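Local coordinates for protein mannitol dehydrogenase (PDB 3TWO) that binds zinc and NADP(H) and probably catalyses the reversible, NADP(H)-dependent interconversion of cinnamyl alcohols and cinnamaldehydes, at residues 339-343 with 344-348; 144-147 with 148-152; 250-253 with 254-257; 214-218 with 219-223; 167-171 with 172-176. All blocks are in the same frame, centred on the assembly; numbering follows the deposited sequence.

Interaction 1: residues 339-343 with 344-348; sequences YVIDM and KKSFD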
loop_
_atom_site.group_PDB
_atom_site.type_symbol
_atom_site.label_atom_id
_atom_site.label_comp_id
_atom_site.label_asym_id
_atom_site.label_seq_id
_atom_site.Cartn_x
_atom_site.Cartn_y
_atom_site.Cartn_z
ATOM N N TYR B 339 -25.883 -14.055 8.820
ATOM C CA TYR B 339 -27.190 -14.730 8.555
ATOM C C TYR B 339 -26.965 -15.919 7.626
ATOM O O TYR B 339 -26.122 -15.853 6.679
ATOM C CB TYR B 339 -28.216 -13.795 7.895
ATOM C CG TYR B 339 -28.716 -12.684 8.809
ATOM C CD1 TYR B 339 -28.220 -11.367 8.682
ATOM C CD2 TYR B 339 -29.645 -12.947 9.820
ATOM C CE1 TYR B 339 -28.685 -10.345 9.523
ATOM C CE2 TYR B 339 -30.104 -11.946 10.672
ATOM C CZ TYR B 339 -29.632 -10.662 10.513
ATOM O OH TYR B 339 -30.074 -9.691 11.358
ATOM N N VAL B 340 -27.679 -17.019 7.904
ATOM C CA VAL B 340 -27.583 -18.172 7.034
ATOM C C VAL B 340 -28.986 -18.675 6.676
ATOM O O VAL B 340 -29.842 -18.849 7.575
ATOM C CB VAL B 340 -26.782 -19.290 7.646
ATOM C CG1 VAL B 340 -26.933 -20.517 6.761
ATOM C CG2 VAL B 340 -25.293 -18.895 7.808
ATOM N N ILE B 341 -29.221 -18.890 5.377
ATOM C CA ILE B 341 -30.550 -19.326 4.919
ATOM C C ILE B 341 -30.655 -20.834 4.962
ATOM O O ILE B 341 -29.808 -21.547 4.442
ATOM C CB ILE B 341 -30.894 -18.853 3.494
ATOM C CG1 ILE B 341 -30.786 -17.309 3.366
ATOM C CG2 ILE B 341 -32.309 -19.356 3.106
ATOM C CD1 ILE B 341 -30.703 -16.831 1.936
ATOM N N ASP B 342 -31.703 -21.319 5.595
ATOM C CA ASP B 342 -31.915 -22.745 5.628
ATOM C C ASP B 342 -32.737 -23.078 4.373
ATOM O O ASP B 342 -33.954 -22.838 4.302
ATOM C CB ASP B 342 -32.546 -23.127 6.984
ATOM C CG ASP B 342 -33.067 -24.541 7.019
ATOM O OD1 ASP B 342 -33.199 -25.188 5.972
ATOM O OD2 ASP B 342 -33.386 -24.967 8.125
ATOM N N MET B 343 -32.017 -23.534 3.347
ATOM C CA MET B 343 -32.583 -23.656 2.032
ATOM C C MET B 343 -33.636 -24.761 1.902
ATOM O O MET B 343 -34.676 -24.554 1.246
ATOM C CB MET B 343 -31.508 -23.805 0.951
ATOM C CG MET B 343 -32.018 -23.434 -0.411
ATOM S SD MET B 343 -32.335 -21.642 -0.525
ATOM C CE MET B 343 -30.999 -20.991 0.413
ATOM N N LYS B 344 -33.384 -25.902 2.532
ATOM C CA LYS B 344 -34.418 -26.925 2.586
ATOM C C LYS B 344 -35.742 -26.399 3.115
ATOM O O LYS B 344 -36.795 -26.686 2.536
ATOM C CB LYS B 344 -33.996 -28.091 3.480
ATOM C CG LYS B 344 -33.108 -29.115 2.839
ATOM C CD LYS B 344 -33.812 -29.856 1.695
ATOM C CE LYS B 344 -33.158 -29.491 0.347
ATOM N NZ LYS B 344 -33.192 -30.701 -0.490
ATOM N N LYS B 345 -35.723 -25.679 4.232
ATOM C CA LYS B 345 -37.008 -25.241 4.803
ATOM C C LYS B 345 -37.639 -24.134 3.958
ATOM O O LYS B 345 -38.846 -23.981 3.941
ATOM C CB LYS B 345 -36.886 -24.723 6.215
ATOM C CG LYS B 345 -36.433 -25.682 7.256
ATOM C CD LYS B 345 -36.900 -25.121 8.652
ATOM C CE LYS B 345 -36.054 -25.622 9.848
ATOM N NZ LYS B 345 -36.322 -27.048 10.249
ATOM N N SER B 346 -36.819 -23.359 3.282
ATOM C CA SER B 346 -37.323 -22.313 2.437
ATOM C C SER B 346 -38.087 -22.905 1.300
ATOM O O SER B 346 -39.042 -22.296 0.852
ATOM C CB SER B 346 -36.198 -21.412 1.900
ATOM O OG SER B 346 -35.532 -20.758 2.963
ATOM N N PHE B 347 -37.712 -24.105 0.854
ATOM C CA PHE B 347 -38.426 -24.716 -0.268
ATOM C C PHE B 347 -39.364 -25.844 0.007
ATOM O O PHE B 347 -39.573 -26.638 -0.864
ATOM C CB PHE B 347 -37.501 -25.071 -1.443
ATOM C CG PHE B 347 -37.005 -23.872 -2.169
ATOM C CD1 PHE B 347 -37.905 -23.030 -2.851
ATOM C CD2 PHE B 347 -35.657 -23.543 -2.129
ATOM C CE1 PHE B 347 -37.446 -21.849 -3.509
ATOM C CE2 PHE B 347 -35.178 -22.411 -2.780
ATOM C CZ PHE B 347 -36.079 -21.540 -3.479
ATOM N N ASP B 348 -39.943 -25.909 1.198
ATOM C CA ASP B 348 -41.069 -26.841 1.486
ATOM C C ASP B 348 -42.323 -26.750 0.594
ATOM O O ASP B 348 -42.850 -25.695 0.274
ATOM C CB ASP B 348 -41.515 -26.688 2.937
ATOM C CG ASP B 348 -40.498 -27.206 3.883
ATOM O OD1 ASP B 348 -39.678 -28.029 3.453
ATOM O OD2 ASP B 348 -40.504 -26.788 5.049
ATOM O OXT ASP B 348 -42.898 -27.768 0.174
#
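I341 sets its CG2 methyl 3.5 Å from S346 OG, where strand 338-342 gives way to the short C-terminal helix 343-346. D342 is the N-cap of that helix. Its CG is anti to the backbone N (chi1 168°), which swings the carboxylate over the first turn; OD1 accepts from K345 N at 3.1 Å, the donor lying well above the carboxylate plane. The K345 chain crosses the same carboxylate, CE standing 3.2 Å from OD2, while NZ remains beyond salt-bridge distance. The carbonyl O of D342 is gripped twice, by S346 N at 3.1 Å and by S346 OG at 2.9 Å; that hydroxyl also bonds to the backbone N of G320. M343 curls its chain (chi2 69°, chi3 38°) to bring SD beside F347, 3.7 Å from F347 CE2, an oblique Met-aromatic contact. The D342 carboxylate thus satisfies an amide of the first helical turn, and its negative charge would be expected to interact favourably with the helix dipole.

Interaction 2: residues 144-147 with 148-152; sequences ISVD and KNAPL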
loop_
_atom_site.group_PDB
_atom_site.type_symbol
_atom_site.label_atom_id
_atom_site.label_comp_id
_atom_site.label_asym_id
_atom_site.label_seq_id
_atom_site.Cartn_x
_atom_site.Cartn_y
_atom_site.Cartn_z
ATOM N N ILE B 144 -15.397 -27.564 -2.712
ATOM C CA ILE B 144 -14.609 -27.806 -1.510
ATOM C C ILE B 144 -15.157 -29.058 -0.812
ATOM O O ILE B 144 -16.375 -29.187 -0.662
ATOM C CB ILE B 144 -14.701 -26.542 -0.563
ATOM C CG1 ILE B 144 -14.300 -25.261 -1.376
ATOM C CG2 ILE B 144 -13.972 -26.777 0.819
ATOM C CD1 ILE B 144 -12.965 -25.387 -2.151
ATOM N N SER B 145 -14.279 -29.948 -0.356
ATOM C CA SER B 145 -14.711 -31.129 0.357
ATOM C C SER B 145 -14.936 -30.814 1.852
ATOM O O SER B 145 -14.142 -30.120 2.475
ATOM C CB SER B 145 -13.642 -32.188 0.220
ATOM O OG SER B 145 -13.893 -33.150 1.155
ATOM N N VAL B 146 -16.048 -31.277 2.412
ATOM C CA VAL B 146 -16.399 -30.901 3.798
ATOM C C VAL B 146 -16.639 -32.179 4.602
ATOM O O VAL B 146 -17.335 -33.095 4.109
ATOM C CB VAL B 146 -17.676 -30.050 3.845
ATOM C CG1 VAL B 146 -18.186 -29.897 5.291
ATOM C CG2 VAL B 146 -17.427 -28.667 3.175
ATOM N N ASP B 147 -16.064 -32.258 5.809
ATOM C CA ASP B 147 -16.263 -33.428 6.691
ATOM C C ASP B 147 -17.746 -33.701 6.911
ATOM O O ASP B 147 -18.464 -32.804 7.296
ATOM C CB ASP B 147 -15.673 -33.125 8.067
ATOM C CG ASP B 147 -15.597 -34.349 8.919
ATOM O OD1 ASP B 147 -16.624 -34.941 9.326
ATOM O OD2 ASP B 147 -14.466 -34.770 9.122
ATOM N N LYS B 148 -18.197 -34.927 6.720
ATOM C CA LYS B 148 -19.620 -35.280 6.854
ATOM C C LYS B 148 -20.265 -35.032 8.246
ATOM O O LYS B 148 -21.508 -34.935 8.358
ATOM C CB LYS B 148 -19.868 -36.716 6.383
ATOM C CG LYS B 148 -18.891 -37.744 6.959
ATOM C CD LYS B 148 -19.506 -39.154 7.149
ATOM C CE LYS B 148 -18.500 -40.108 7.809
ATOM N NZ LYS B 148 -18.387 -41.396 7.037
ATOM N N ASN B 149 -19.448 -34.917 9.300
ATOM C CA ASN B 149 -19.991 -34.577 10.633
ATOM C C ASN B 149 -19.907 -33.100 11.050
ATOM O O ASN B 149 -20.398 -32.740 12.100
ATOM C CB ASN B 149 -19.386 -35.455 11.720
ATOM C CG ASN B 149 -19.847 -36.896 11.604
ATOM O OD1 ASN B 149 -19.054 -37.761 11.234
ATOM N ND2 ASN B 149 -21.143 -37.163 11.892
ATOM N N ALA B 150 -19.307 -32.249 10.223
ATOM C CA ALA B 150 -19.254 -30.827 10.508
ATOM C C ALA B 150 -20.675 -30.205 10.545
ATOM O O ALA B 150 -21.542 -30.611 9.767
ATOM C CB ALA B 150 -18.375 -30.140 9.468
ATOM N N PRO B 151 -20.922 -29.215 11.446
ATOM C CA PRO B 151 -22.273 -28.557 11.400
ATOM C C PRO B 151 -22.403 -27.683 10.121
ATOM O O PRO B 151 -21.707 -26.671 9.963
ATOM C CB PRO B 151 -22.313 -27.710 12.679
ATOM C CG PRO B 151 -20.816 -27.423 13.011
ATOM C CD PRO B 151 -20.068 -28.701 12.541
ATOM N N LEU B 152 -23.266 -28.104 9.208
ATOM C CA LEU B 152 -23.241 -27.591 7.841
ATOM C C LEU B 152 -23.733 -26.157 7.721
ATOM O O LEU B 152 -23.282 -25.384 6.854
ATOM C CB LEU B 152 -24.098 -28.482 6.978
ATOM C CG LEU B 152 -23.497 -28.852 5.656
ATOM C CD1 LEU B 152 -21.986 -29.198 5.777
ATOM C CD2 LEU B 152 -24.334 -30.050 5.126
#
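A type I beta turn from D147 to A150 carries the chain out of strand 144-145 towards helix 152-155, closed by A150 N donating to D147 O at 3.1 Å. D147 serves the turn a second time through its side chain: with CG anti to the backbone N (chi1 -169°), OD1 is carried forward over the turn and takes N149 N at 2.8 Å on its anti lone pair, in a nearly straight bond of 164°. This is an Asx turn laid over the beta turn, so the one aspartate holds two successive amides, one by its main chain and one by its carboxylate. The polar side of the turn is at the surface, where D147, K148 and N149 are exposed. Its apolar side begins with V146, whose CG1 methyl meets L152 CD1 at 3.9 Å and A150 CB at 4.2 Å; the V146 and L152 side chains approach at a slant. V85 of strand 85-88 touches both V146 and L152, and V155 of helix 152-155 touches V146 and A150. A150 CB also lies 3.4 Å from D147 O and packs against I307 of helix 296-308.

Interaction 3: residues 250-253 with 254-257; sequences DYLK and LLTY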
loop_
_atom_site.group_PDB
_atom_site.type_symbol
_atom_site.label_atom_id
_atom_site.label_comp_id
_atom_site.label_asym_id
_atom_site.label_seq_id
_atom_site.Cartn_x
_atom_site.Cartn_y
_atom_site.Cartn_z
ATOM N N ASP B 250 -6.771 6.897 9.039
ATOM C CA ASP B 250 -7.071 6.699 10.461
ATOM C C ASP B 250 -6.562 5.351 10.930
ATOM O O ASP B 250 -6.252 5.224 12.097
ATOM C CB ASP B 250 -8.584 6.743 10.686
ATOM C CG ASP B 250 -9.123 8.122 10.589
ATOM O OD1 ASP B 250 -8.389 9.096 10.838
ATOM O OD2 ASP B 250 -10.302 8.224 10.279
ATOM N N TYR B 251 -6.555 4.360 10.034
ATOM C CA TYR B 251 -5.970 3.008 10.298
ATOM C C TYR B 251 -4.500 2.896 9.988
ATOM O O TYR B 251 -3.772 2.298 10.773
ATOM C CB TYR B 251 -6.738 1.879 9.606
ATOM C CG TYR B 251 -8.096 1.757 10.281
ATOM C CD1 TYR B 251 -9.242 2.396 9.745
ATOM C CD2 TYR B 251 -8.214 1.105 11.538
ATOM C CE1 TYR B 251 -10.502 2.325 10.428
ATOM C CE2 TYR B 251 -9.463 1.039 12.244
ATOM C CZ TYR B 251 -10.585 1.616 11.671
ATOM O OH TYR B 251 -11.777 1.549 12.389
ATOM N N LEU B 252 -4.068 3.448 8.849
ATOM C CA LEU B 252 -2.676 3.330 8.452
ATOM C C LEU B 252 -1.775 3.956 9.517
ATOM O O LEU B 252 -0.753 3.397 9.878
ATOM C CB LEU B 252 -2.436 3.951 7.047
ATOM C CG LEU B 252 -1.003 3.992 6.486
ATOM C CD1 LEU B 252 -0.445 2.555 6.275
ATOM C CD2 LEU B 252 -0.920 4.724 5.164
ATOM N N LYS B 253 -2.168 5.096 10.054
ATOM C CA LYS B 253 -1.381 5.714 11.115
ATOM C C LYS B 253 -1.272 4.824 12.383
ATOM O O LYS B 253 -0.414 5.072 13.191
ATOM C CB LYS B 253 -1.936 7.072 11.526
ATOM C CG LYS B 253 -3.339 6.969 12.135
ATOM C CD LYS B 253 -3.479 7.869 13.351
ATOM C CE LYS B 253 -3.655 9.343 13.046
ATOM N NZ LYS B 253 -4.113 9.559 11.653
ATOM N N LEU B 254 -2.122 3.816 12.574
ATOM C CA LEU B 254 -2.015 2.984 13.802
ATOM C C LEU B 254 -0.870 1.960 13.735
ATOM O O LEU B 254 -0.536 1.313 14.753
ATOM C CB LEU B 254 -3.344 2.224 14.078
ATOM C CG LEU B 254 -4.528 3.149 14.439
ATOM C CD1 LEU B 254 -5.810 2.368 14.584
ATOM C CD2 LEU B 254 -4.208 4.023 15.678
ATOM N N LEU B 255 -0.319 1.755 12.532
ATOM C CA LEU B 255 0.635 0.658 12.332
ATOM C C LEU B 255 2.025 1.022 12.824
ATOM O O LEU B 255 2.517 2.174 12.684
ATOM C CB LEU B 255 0.768 0.301 10.868
ATOM C CG LEU B 255 -0.382 -0.404 10.140
ATOM C CD1 LEU B 255 0.126 -0.704 8.707
ATOM C CD2 LEU B 255 -0.743 -1.749 10.945
ATOM N N THR B 256 2.682 0.004 13.340
ATOM C CA THR B 256 4.068 0.175 13.680
ATOM C C THR B 256 4.940 0.198 12.399
ATOM O O THR B 256 4.440 -0.112 11.283
ATOM C CB THR B 256 4.488 -0.942 14.631
ATOM O OG1 THR B 256 5.716 -0.562 15.217
ATOM C CG2 THR B 256 4.601 -2.279 13.881
ATOM N N TYR B 257 6.204 0.603 12.548
ATOM C CA TYR B 257 7.209 0.524 11.472
ATOM C C TYR B 257 7.213 -0.900 10.906
ATOM O O TYR B 257 7.272 -1.833 11.691
ATOM C CB TYR B 257 8.583 0.854 12.077
ATOM C CG TYR B 257 9.793 0.794 11.141
ATOM C CD1 TYR B 257 10.228 1.939 10.444
ATOM C CD2 TYR B 257 10.555 -0.390 11.032
ATOM C CE1 TYR B 257 11.404 1.891 9.627
ATOM C CE2 TYR B 257 11.692 -0.473 10.207
ATOM C CZ TYR B 257 12.123 0.664 9.507
ATOM O OH TYR B 257 13.289 0.588 8.747
#
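L254 folds its side chain back over the last turn of helix 248-252. CB sits 3.3 Å from Y251 O, the carbonyl that also accepts the amide of L254 at 2.9 Å. CG, anti to the carbonyl carbon of its own residue (chi1 -66°), comes next to the helix backbone, 3.6 Å from D250 O. L254 CD1 stays 3.8 Å from D250 O and reaches the aromatic ring of Y251, 4.1 Å from CD2, the two side chains lying next to each other and pointing the same way. The approach to the ring is oblique. Elsewhere this ring meets F206 edge-to-face, and its side chain lies about 5 Å from the bound NADPH, so the leucine packs on a residue close to the cofactor. One residue further on, L255 repeats the pattern with different partners. Its amide bonds to L252 O at 3.2 Å in a nearly straight line (168°), and its CD1 meets L252 CD1 at 4.1 Å. L254 and L255 both touch I238 of strand 235-240, while L252 and L255 share L261 of strand 259-263, which places this end of the helix against the central parallel sheet. The bond from L255 N to L252 O closes a type I beta turn over L252 to L255, a helix-to-strand connection within the Rossmann-type nucleotide-binding domain.

Interaction 4: residues 214-218 with 219-223; sequences QDALS and MGVKH
V221 turns its side chain towards the last turn of helix 213-218 and lays CB and CG2 against A216. Its CB and the methyl carbon A216 CB stand 4.0 Å apart, while V221 CG2 also comes to 3.4 Å from A216 O. That carbonyl accepts V221 N at 3.2 Å. M219 leaves in another direction: with CG beside its backbone N (chi1 -71°) and the chain extended beyond, it runs along the carbonyl of D215, CG lying 3.4 Å from D215 O. The amide of M219 bonds to the same oxygen at 3.0 Å and more weakly to A216 O. V193 of helix 187-198 touches both M219 and V221, so the two side chains share a neighbour. L217 is placed on the outer side, its CD2 methyl 3.7 Å from V221 O. The D215 carboxylate forms a salt bridge with K336. Between M219 and V221, G220 has positive phi (97°), and its amide donates to L217 O at 2.9 Å. The positive-phi glycine and the two bonds back into the last turn, V221 N to A216 O and G220 N to L217 O, form a Schellman motif, ending a helix of the Rossmann-type domain before edge strand 223-225.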
loop_
_atom_site.group_PDB
_atom_site.type_symbol
_atom_site.label_atom_id
_atom_site.label_comp_id
_atom_site.label_asym_id
_atom_site.label_seq_id
_atom_site.Cartn_x
_atom_site.Cartn_y
_atom_site.Cartn_z
ATOM N N GLN B 214 -19.278 -7.449 24.437
ATOM C CA GLN B 214 -19.298 -8.721 25.169
ATOM C C GLN B 214 -19.021 -9.907 24.284
ATOM O O GLN B 214 -18.324 -10.804 24.708
ATOM C CB GLN B 214 -20.637 -8.973 25.899
ATOM C CG GLN B 214 -20.788 -8.153 27.224
ATOM C CD GLN B 214 -19.513 -8.212 28.154
ATOM O OE1 GLN B 214 -18.884 -7.173 28.395
ATOM N NE2 GLN B 214 -19.134 -9.411 28.619
ATOM N N ASP B 215 -19.569 -9.938 23.075
ATOM C CA ASP B 215 -19.192 -11.053 22.176
ATOM C C ASP B 215 -17.702 -10.971 21.810
ATOM O O ASP B 215 -17.044 -11.998 21.730
ATOM C CB ASP B 215 -20.026 -11.141 20.910
ATOM C CG ASP B 215 -21.500 -10.971 21.169
ATOM O OD1 ASP B 215 -22.224 -11.968 21.391
ATOM O OD2 ASP B 215 -21.933 -9.823 21.165
ATOM N N ALA B 216 -17.171 -9.758 21.636
ATOM C CA ALA B 216 -15.726 -9.605 21.353
ATOM C C ALA B 216 -14.908 -10.215 22.501
ATOM O O ALA B 216 -14.050 -11.065 22.284
ATOM C CB ALA B 216 -15.372 -8.169 21.184
ATOM N N LEU B 217 -15.238 -9.815 23.720
ATOM C CA LEU B 217 -14.523 -10.284 24.904
ATOM C C LEU B 217 -14.616 -11.783 25.015
ATOM O O LEU B 217 -13.636 -12.471 25.287
ATOM C CB LEU B 217 -15.056 -9.581 26.185
ATOM C CG LEU B 217 -14.789 -8.069 26.329
ATOM C CD1 LEU B 217 -15.509 -7.577 27.630
ATOM C CD2 LEU B 217 -13.293 -7.817 26.500
ATOM N N SER B 218 -15.785 -12.299 24.701
ATOM C CA SER B 218 -16.003 -13.716 24.790
ATOM C C SER B 218 -15.125 -14.465 23.748
ATOM O O SER B 218 -14.709 -15.606 23.960
ATOM C CB SER B 218 -17.474 -13.956 24.535
ATOM O OG SER B 218 -17.718 -15.299 24.699
ATOM N N MET B 219 -14.857 -13.808 22.629
ATOM C CA MET B 219 -13.927 -14.351 21.623
ATOM C C MET B 219 -12.419 -14.232 21.981
ATOM O O MET B 219 -11.573 -14.718 21.217
ATOM C CB MET B 219 -14.157 -13.687 20.280
ATOM C CG MET B 219 -15.451 -14.123 19.643
ATOM S SD MET B 219 -15.790 -13.108 18.188
ATOM C CE MET B 219 -17.564 -13.367 18.145
ATOM N N GLY B 220 -12.080 -13.576 23.088
ATOM C CA GLY B 220 -10.694 -13.439 23.485
ATOM C C GLY B 220 -10.040 -12.100 23.052
ATOM O O GLY B 220 -8.825 -11.948 23.130
ATOM N N VAL B 221 -10.848 -11.150 22.580
ATOM C CA VAL B 221 -10.364 -9.836 22.166
ATOM C C VAL B 221 -9.857 -9.099 23.381
ATOM O O VAL B 221 -10.487 -9.173 24.469
ATOM C CB VAL B 221 -11.487 -9.043 21.503
ATOM C CG1 VAL B 221 -11.084 -7.600 21.286
ATOM C CG2 VAL B 221 -11.813 -9.706 20.154
ATOM N N LYS B 222 -8.715 -8.430 23.223
ATOM C CA LYS B 222 -8.104 -7.771 24.359
ATOM C C LYS B 222 -8.481 -6.264 24.443
ATOM O O LYS B 222 -8.575 -5.717 25.534
ATOM C CB LYS B 222 -6.585 -8.021 24.389
ATOM C CG LYS B 222 -6.065 -8.943 25.679
ATOM C CD LYS B 222 -6.501 -10.500 25.701
ATOM C CE LYS B 222 -5.286 -11.498 25.837
ATOM N NZ LYS B 222 -4.283 -11.430 24.650
ATOM N N HIS B 223 -8.709 -5.612 23.302
ATOM C CA HIS B 223 -9.148 -4.207 23.309
ATOM C C HIS B 223 -10.290 -4.028 22.342
ATOM O O HIS B 223 -10.295 -4.614 21.238
ATOM C CB HIS B 223 -8.041 -3.212 22.924
ATOM C CG HIS B 223 -6.784 -3.344 23.726
ATOM N ND1 HIS B 223 -5.697 -4.069 23.283
ATOM C CD2 HIS B 223 -6.441 -2.851 24.936
ATOM C CE1 HIS B 223 -4.740 -4.026 24.188
ATOM N NE2 HIS B 223 -5.161 -3.281 25.193
#

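Interaction 5: residues 167-171 with 172-176; sequences SPLKF and SKVTK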
loop_
_atom_site.group_PDB
_atom_site.type_symbol
_atom_site.label_atom_id
_atom_site.label_comp_id
_atom_site.label_asym_id
_atom_site.label_seq_id
_atom_site.Cartn_x
_atom_site.Cartn_y
_atom_site.Cartn_z
ATOM N N SER B 167 -6.903 -15.859 4.683
ATOM C CA SER B 167 -5.815 -15.741 3.711
ATOM C C SER B 167 -4.778 -14.647 4.108
ATOM O O SER B 167 -3.620 -14.904 4.101
ATOM C CB SER B 167 -6.356 -15.552 2.265
ATOM O OG SER B 167 -5.266 -15.497 1.292
ATOM N N PRO B 168 -5.207 -13.417 4.411
ATOM C CA PRO B 168 -4.186 -12.368 4.637
ATOM C C PRO B 168 -3.531 -12.553 5.997
ATOM O O PRO B 168 -2.387 -12.139 6.196
ATOM C CB PRO B 168 -4.997 -11.069 4.630
ATOM C CG PRO B 168 -6.440 -11.519 4.757
ATOM C CD PRO B 168 -6.525 -12.851 4.146
ATOM N N LEU B 169 -4.249 -13.192 6.912
ATOM C CA LEU B 169 -3.677 -13.536 8.202
ATOM C C LEU B 169 -2.438 -14.436 8.029
ATOM O O LEU B 169 -1.395 -14.173 8.669
ATOM C CB LEU B 169 -4.728 -14.186 9.154
ATOM C CG LEU B 169 -5.747 -13.251 9.811
ATOM C CD1 LEU B 169 -6.917 -14.041 10.493
ATOM C CD2 LEU B 169 -5.085 -12.246 10.833
ATOM N N LYS B 170 -2.549 -15.453 7.175
ATOM C CA LYS B 170 -1.434 -16.320 6.820
ATOM C C LYS B 170 -0.419 -15.599 5.969
ATOM O O LYS B 170 0.746 -15.751 6.191
ATOM C CB LYS B 170 -1.886 -17.538 5.973
ATOM C CG LYS B 170 -3.116 -18.231 6.517
ATOM C CD LYS B 170 -2.740 -19.433 7.283
ATOM C CE LYS B 170 -1.844 -19.235 8.399
ATOM N NZ LYS B 170 -0.980 -20.521 8.214
ATOM N N PHE B 171 -0.868 -14.855 4.969
ATOM C CA PHE B 171 0.055 -14.110 4.117
ATOM C C PHE B 171 0.978 -13.148 4.913
ATOM O O PHE B 171 2.170 -13.108 4.651
ATOM C CB PHE B 171 -0.741 -13.310 3.071
ATOM C CG PHE B 171 0.088 -12.416 2.193
ATOM C CD1 PHE B 171 0.940 -12.937 1.201
ATOM C CD2 PHE B 171 -0.035 -11.019 2.300
ATOM C CE1 PHE B 171 1.665 -12.054 0.323
ATOM C CE2 PHE B 171 0.685 -10.164 1.446
ATOM C CZ PHE B 171 1.533 -10.691 0.441
ATOM N N SER B 172 0.411 -12.401 5.873
ATOM C CA SER B 172 1.209 -11.498 6.732
ATOM C C SER B 172 1.891 -12.232 7.922
ATOM O O SER B 172 2.497 -11.587 8.782
ATOM C CB SER B 172 0.342 -10.330 7.250
ATOM O OG SER B 172 -0.054 -9.440 6.198
ATOM N N LYS B 173 1.780 -13.564 7.965
ATOM C CA LYS B 173 2.423 -14.369 9.013
ATOM C C LYS B 173 1.990 -13.987 10.426
ATOM O O LYS B 173 2.787 -13.935 11.353
ATOM C CB LYS B 173 3.954 -14.241 8.911
ATOM C CG LYS B 173 4.568 -14.810 7.652
ATOM C CD LYS B 173 6.039 -14.284 7.674
ATOM C CE LYS B 173 6.997 -15.174 6.874
ATOM N NZ LYS B 173 6.268 -15.504 5.631
ATOM N N VAL B 174 0.722 -13.721 10.614
ATOM C CA VAL B 174 0.291 -13.414 11.965
ATOM C C VAL B 174 0.618 -14.629 12.887
ATOM O O VAL B 174 0.340 -15.791 12.534
ATOM C CB VAL B 174 -1.242 -13.051 11.919
ATOM C CG1 VAL B 174 -1.866 -13.116 13.296
ATOM C CG2 VAL B 174 -1.394 -11.675 11.238
ATOM N N THR B 175 1.217 -14.359 14.046
ATOM C CA THR B 175 1.588 -15.407 14.922
ATOM C C THR B 175 1.494 -15.007 16.432
ATOM O O THR B 175 0.836 -14.037 16.796
ATOM C CB THR B 175 2.989 -16.001 14.507
ATOM O OG1 THR B 175 3.244 -17.158 15.278
ATOM C CG2 THR B 175 4.144 -15.005 14.745
ATOM N N LYS B 176 2.098 -15.783 17.308
ATOM C CA LYS B 176 2.030 -15.479 18.747
ATOM C C LYS B 176 2.574 -14.074 19.079
ATOM O O LYS B 176 3.682 -13.711 18.690
ATOM C CB LYS B 176 2.808 -16.492 19.519
ATOM C CG LYS B 176 2.224 -17.928 19.611
ATOM C CD LYS B 176 3.339 -18.711 20.387
ATOM C CE LYS B 176 3.195 -20.192 20.510
ATOM N NZ LYS B 176 1.789 -20.529 20.433
#
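K173 is a non-glycine residue with a left-handed backbone (phi 58°), and it turns the chain off the end of helix 158-171. Its amide donates to K170 O at 3.0 Å, while V174 N reaches L169 O at 2.9 Å. The turn brings V174 back over the helix: CG2 packs against L169 CD2 at 3.8 Å, and F237 of strand 235-240 touches both residues. Just before it, S172 N completes a helical bond to P168 O at 2.8 Å. The S172 side chain lies over the same carbonyl, CB 3.4 Å from P168 O, and OG bonds to Y289 OH and D260 OD1. With CG anti to the backbone N (chi1 176°), the F171 ring is carried out to meet Y289 edge-to-face and, likewise, Y257 of the second subunit, placing this helix end at the dimer interface. With K173 as the C-prime residue, the paired bonds define a Schellman motif leading towards strand 179-183 of the cofactor-binding sheet.

How the interactions relate
From the N terminus the contacts follow in the order interaction 2, 5, 4, 3 and 1; each is local (a beta turn in 2 and 3, a helix end in 5 and 4, a helix start in 1), and none nests or crosses another. Interactions 2 and 1 both lie where the chain leaves the mixed sheet, after strands 144-145 and 338-342, their centres about 18 Å apart. Between them, interactions 5, 4 and 3 each lead from a helix towards the parallel Rossmann-type sheet: 5 before strand 179-183, 4 before edge strand 223-225, and 3 before strand 259-263. Interactions 3 and 5 also meet across the dimer, through Y257 of one subunit and F171 of the other.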